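Local coordinates for vacuolar protein sorting 29 (Cryptosporidium parvum, PDB 2A22), which probably serves in vacuolar protein sorting as the parasite's VPS29, a retromer-type subunit built on a calcineurin-like phosphoesterase fold, at residues P126-E134 with L145-F156. Numbering follows the deposited sequence.
Sequences PWDDPGSLE and LVTGHTHKLRVF
Asp128 reaches from the type II turn 126-129 toward the loop that joins strands 144-147 and 154-158; its carboxylate meets that loop and its backbone carbonyl meets Arg154 on the second strand. Thr150 OG1 donates to Asp128 OD2 over 2.5 Å, arriving from above the carboxylate plane. The other oxygen, OD1, accepts from water 1, which also donates to Gly148 O and accepts from Thr147 OG1 at 2.6 Å, tying the turn to Thr147 and Gly148. Arg154 comes past in the opposite direction and takes Asp128 O end-on with two nitrogens: NH2 at 3.0 Å makes the straighter bond (160°), NH1 at 3.3 Å the more bent one, and the oxygen lies in the guanidinium plane. Its chain runs out with CG anti to the backbone N (chi1 -167°) and bends at chi3, which brings the head group up to that carbonyl. Asp128 OD1 stands well out of the same plane, 3.4 Å from Arg154 NH2, a salt bridge of charge alone.

Leu133, on the first turn of helix 130-140, splits its two methyls: CD2 lies 4.1 Å from Leu145 CD2 and near Thr147, while CD1 meets the edge of the Phe156 ring. Phe156 CE2 in turn lies over one face of the Arg154 guanidinium, offset toward its rim, and Pro130 CB rests against Phe156 CZ. His149 points its edge at the face of Trp127, NE2 over the indole, with planes at 59°; His149 ND1 is hydrogen-bonded to His120 NE2, and Trp127 NE1 to Asn122 O. Helix 130-140, N-capped by Asp129, is the crossover of the beta-alpha-beta unit 114-119, 130-140, 144-147. The Gly-His-Thr-His sequence 148-151 matches the Gly-His-(Thr/Ser)-His motif of calcineurin-like metallophosphoesterases, and donor atoms of His149, His120 and Asp87 face one point, consistent with a metal site that is empty here.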
loop_
_atom_site.group_PDB
_atom_site.type_symbol
_atom_site.label_atom_id
_atom_site.label_comp_id
_atom_site.label_asym_id
_atom_site.label_seq_id
_atom_site.Cartn_x
_atom_site.Cartn_y
_atom_site.Cartn_z
ATOM N N PRO A 126 -3.987 0.982 19.524
ATOM C CA PRO A 126 -4.347 -0.318 18.940
ATOM C C PRO A 126 -4.368 -0.237 17.418
ATOM O O PRO A 126 -4.508 0.859 16.856
ATOM C CB PRO A 126 -5.775 -0.566 19.439
ATOM C CG PRO A 126 -6.093 0.555 20.403
ATOM C CD PRO A 126 -5.139 1.665 20.141
ATOM N N TRP A 127 -4.236 -1.392 16.766
ATOM C CA TRP A 127 -4.217 -1.474 15.309
ATOM C C TRP A 127 -5.427 -0.819 14.650
ATOM O O TRP A 127 -6.557 -0.988 15.108
ATOM C CB TRP A 127 -4.067 -2.930 14.871
ATOM C CG TRP A 127 -2.737 -3.530 15.284
ATOM C CD1 TRP A 127 -1.522 -2.905 15.287
ATOM C CD2 TRP A 127 -2.499 -4.868 15.738
ATOM N NE1 TRP A 127 -0.540 -3.766 15.719
ATOM C CE2 TRP A 127 -1.107 -4.983 15.991
ATOM C CE3 TRP A 127 -3.322 -5.979 15.958
ATOM C CZ2 TRP A 127 -0.513 -6.174 16.450
ATOM C CZ3 TRP A 127 -2.738 -7.165 16.414
ATOM C CH2 TRP A 127 -1.340 -7.253 16.649
ATOM N N ASP A 128 -5.157 -0.043 13.601
ATOM C CA ASP A 128 -6.170 0.685 12.838
ATOM C C ASP A 128 -6.960 1.729 13.625
ATOM O O ASP A 128 -7.985 2.219 13.143
ATOM C CB ASP A 128 -7.138 -0.291 12.128
ATOM C CG ASP A 128 -6.637 -0.720 10.754
ATOM O OD1 ASP A 128 -5.739 -0.050 10.190
ATOM O OD2 ASP A 128 -7.150 -1.729 10.232
ATOM N N ASP A 129 -6.505 2.073 14.830
ATOM C CA ASP A 129 -7.215 3.082 15.628
ATOM C C ASP A 129 -7.026 4.473 15.017
ATOM O O ASP A 129 -5.896 4.963 14.924
ATOM C CB ASP A 129 -6.756 3.075 17.090
ATOM C CG ASP A 129 -7.485 4.131 17.942
ATOM O OD1 ASP A 129 -8.439 3.764 18.662
ATOM O OD2 ASP A 129 -7.113 5.327 17.872
ATOM N N PRO A 130 -8.134 5.120 14.622
ATOM C CA PRO A 130 -8.084 6.418 13.920
ATOM C C PRO A 130 -7.257 7.441 14.678
ATOM O O PRO A 130 -6.466 8.174 14.059
ATOM C CB PRO A 130 -9.550 6.837 13.865
ATOM C CG PRO A 130 -10.280 5.544 13.845
ATOM C CD PRO A 130 -9.524 4.665 14.803
ATOM N N GLY A 131 -7.420 7.452 16.004
ATOM C CA GLY A 131 -6.685 8.352 16.886
ATOM C C GLY A 131 -5.202 8.041 16.899
ATOM O O GLY A 131 -4.369 8.945 16.861
ATOM N N SER A 132 -4.864 6.760 16.945
ATOM C CA SER A 132 -3.468 6.379 16.919
ATOM C C SER A 132 -2.885 6.608 15.507
ATOM O O SER A 132 -1.751 7.112 15.331
ATOM C CB SER A 132 -3.322 4.946 17.395
ATOM O OG SER A 132 -1.954 4.630 17.590
ATOM N N LEU A 133 -3.684 6.293 14.495
ATOM C CA LEU A 133 -3.277 6.579 13.118
ATOM C C LEU A 133 -2.966 8.052 12.957
ATOM O O LEU A 133 -1.925 8.424 12.393
ATOM C CB LEU A 133 -4.342 6.139 12.119
ATOM C CG LEU A 133 -4.319 4.641 11.813
ATOM C CD1 LEU A 133 -5.447 4.336 10.849
ATOM C CD2 LEU A 133 -2.947 4.144 11.263
ATOM N N GLU A 134 -3.856 8.886 13.493
ATOM C CA GLU A 134 -3.676 10.336 13.421
ATOM C C GLU A 134 -2.416 10.836 14.149
ATOM O O GLU A 134 -1.781 11.782 13.702
ATOM C CB GLU A 134 -4.921 11.079 13.902
ATOM C CG GLU A 134 -4.932 12.540 13.417
ATOM C CD GLU A 134 -6.086 13.367 13.975
ATOM O OE1 GLU A 134 -6.665 12.983 15.027
ATOM O OE2 GLU A 134 -6.398 14.409 13.355
ATOM N N LEU A 145 -1.563 9.193 4.905
ATOM C CA LEU A 145 -0.876 8.085 5.564
ATOM C C LEU A 145 -1.352 6.725 5.037
ATOM O O LEU A 145 -2.553 6.407 5.076
ATOM C CB LEU A 145 -1.064 8.161 7.078
ATOM C CG LEU A 145 -0.433 7.038 7.905
ATOM C CD1 LEU A 145 1.129 7.081 7.850
ATOM C CD2 LEU A 145 -0.902 7.104 9.362
ATOM N N VAL A 146 -0.388 5.915 4.590
ATOM C CA VAL A 146 -0.671 4.570 4.072
ATOM C C VAL A 146 -0.097 3.472 4.994
ATOM O O VAL A 146 1.124 3.370 5.194
ATOM C CB VAL A 146 -0.107 4.418 2.645
ATOM C CG1 VAL A 146 -0.565 3.066 2.010
ATOM C CG2 VAL A 146 -0.540 5.624 1.771
ATOM N N THR A 147 -0.981 2.654 5.546
ATOM C CA THR A 147 -0.568 1.568 6.436
ATOM C C THR A 147 -1.292 0.272 6.034
ATOM O O THR A 147 -2.297 0.311 5.305
ATOM C CB THR A 147 -0.894 1.899 7.912
ATOM O OG1 THR A 147 -2.318 1.959 8.076
ATOM C CG2 THR A 147 -0.282 3.256 8.321
ATOM N N GLY A 148 -0.778 -0.871 6.496
ATOM C CA GLY A 148 -1.406 -2.165 6.220
ATOM C C GLY A 148 -1.648 -2.964 7.488
ATOM O O GLY A 148 -2.346 -2.516 8.417
ATOM N N HIS A 149 -1.071 -4.161 7.505
ATOM C CA HIS A 149 -1.060 -5.064 8.653
ATOM C C HIS A 149 -2.364 -5.789 8.991
ATOM O O HIS A 149 -2.370 -6.992 9.225
ATOM C CB HIS A 149 -0.459 -4.404 9.921
ATOM C CG HIS A 149 -0.342 -5.360 11.061
ATOM N ND1 HIS A 149 0.557 -6.408 11.054
ATOM C CD2 HIS A 149 -1.073 -5.495 12.195
ATOM C CE1 HIS A 149 0.403 -7.125 12.154
ATOM N NE2 HIS A 149 -0.576 -6.590 12.864
ATOM N N THR A 150 -3.472 -5.066 9.008
ATOM C CA THR A 150 -4.733 -5.616 9.523
ATOM C C THR A 150 -5.609 -6.354 8.494
ATOM O O THR A 150 -6.603 -6.993 8.868
ATOM C CB THR A 150 -5.538 -4.502 10.131
ATOM O OG1 THR A 150 -5.804 -3.520 9.115
ATOM C CG2 THR A 150 -4.723 -3.839 11.263
ATOM N N HIS A 151 -5.261 -6.238 7.206
ATOM C CA HIS A 151 -6.093 -6.762 6.084
ATOM C C HIS A 151 -7.467 -6.103 5.953
ATOM O O HIS A 151 -8.354 -6.641 5.292
ATOM C CB HIS A 151 -6.253 -8.312 6.134
ATOM C CG HIS A 151 -4.957 -9.067 5.989
ATOM N ND1 HIS A 151 -4.900 -10.363 5.518
ATOM C CD2 HIS A 151 -3.677 -8.703 6.244
ATOM C CE1 HIS A 151 -3.646 -10.766 5.504
ATOM N NE2 HIS A 151 -2.882 -9.778 5.938
ATOM N N LYS A 152 -7.632 -4.930 6.551
ATOM C CA LYS A 152 -8.851 -4.198 6.438
ATOM C C LYS A 152 -8.697 -3.055 5.459
ATOM O O LYS A 152 -8.097 -2.015 5.779
ATOM C CB LYS A 152 -9.315 -3.642 7.785
ATOM C CG LYS A 152 -10.789 -3.174 7.710
ATOM C CD LYS A 152 -11.270 -2.471 8.965
ATOM C CE LYS A 152 -12.825 -2.515 8.996
ATOM N NZ LYS A 152 -13.447 -1.766 10.144
ATOM N N LEU A 153 -9.283 -3.255 4.284
ATOM C CA LEU A 153 -9.373 -2.244 3.250
ATOM C C LEU A 153 -10.116 -1.030 3.802
ATOM O O LEU A 153 -11.216 -1.159 4.358
ATOM C CB LEU A 153 -10.116 -2.827 2.054
ATOM C CG LEU A 153 -10.198 -2.142 0.689
ATOM C CD1 LEU A 153 -8.819 -1.790 0.117
ATOM C CD2 LEU A 153 -10.996 -3.068 -0.244
ATOM N N ARG A 154 -9.495 0.141 3.700
ATOM C CA ARG A 154 -10.117 1.335 4.251
ATOM C C ARG A 154 -9.613 2.649 3.661
ATOM O O ARG A 154 -8.422 2.811 3.380
ATOM C CB ARG A 154 -9.944 1.397 5.764
ATOM C CG ARG A 154 -10.844 2.457 6.409
ATOM C CD ARG A 154 -10.823 2.377 7.923
ATOM N NE ARG A 154 -9.477 2.493 8.485
ATOM C CZ ARG A 154 -9.199 2.441 9.787
ATOM N NH1 ARG A 154 -10.165 2.282 10.682
ATOM N NH2 ARG A 154 -7.949 2.542 10.199
ATOM N N VAL A 155 -10.549 3.578 3.511
ATOM C CA VAL A 155 -10.278 4.953 3.126
ATOM C C VAL A 155 -11.028 5.823 4.115
ATOM O O VAL A 155 -12.246 5.676 4.261
ATOM C CB VAL A 155 -10.926 5.287 1.778
ATOM C CG1 VAL A 155 -10.706 6.778 1.410
ATOM C CG2 VAL A 155 -10.453 4.344 0.709
ATOM N N PHE A 156 -10.335 6.735 4.784
ATOM C CA PHE A 156 -11.078 7.777 5.462
ATOM C C PHE A 156 -10.263 9.035 5.625
ATOM O O PHE A 156 -9.018 8.986 5.685
ATOM C CB PHE A 156 -11.636 7.306 6.815
ATOM C CG PHE A 156 -10.614 7.204 7.893
ATOM C CD1 PHE A 156 -10.392 8.271 8.752
ATOM C CD2 PHE A 156 -9.889 6.027 8.070
ATOM C CE1 PHE A 156 -9.439 8.194 9.758
ATOM C CE2 PHE A 156 -8.939 5.917 9.097
ATOM C CZ PHE A 156 -8.706 7.022 9.938
HETATM O O HOH W 1 -3.176 -0.124 9.455
HETATM O O HOH W 2 -7.976 -0.395 7.933
#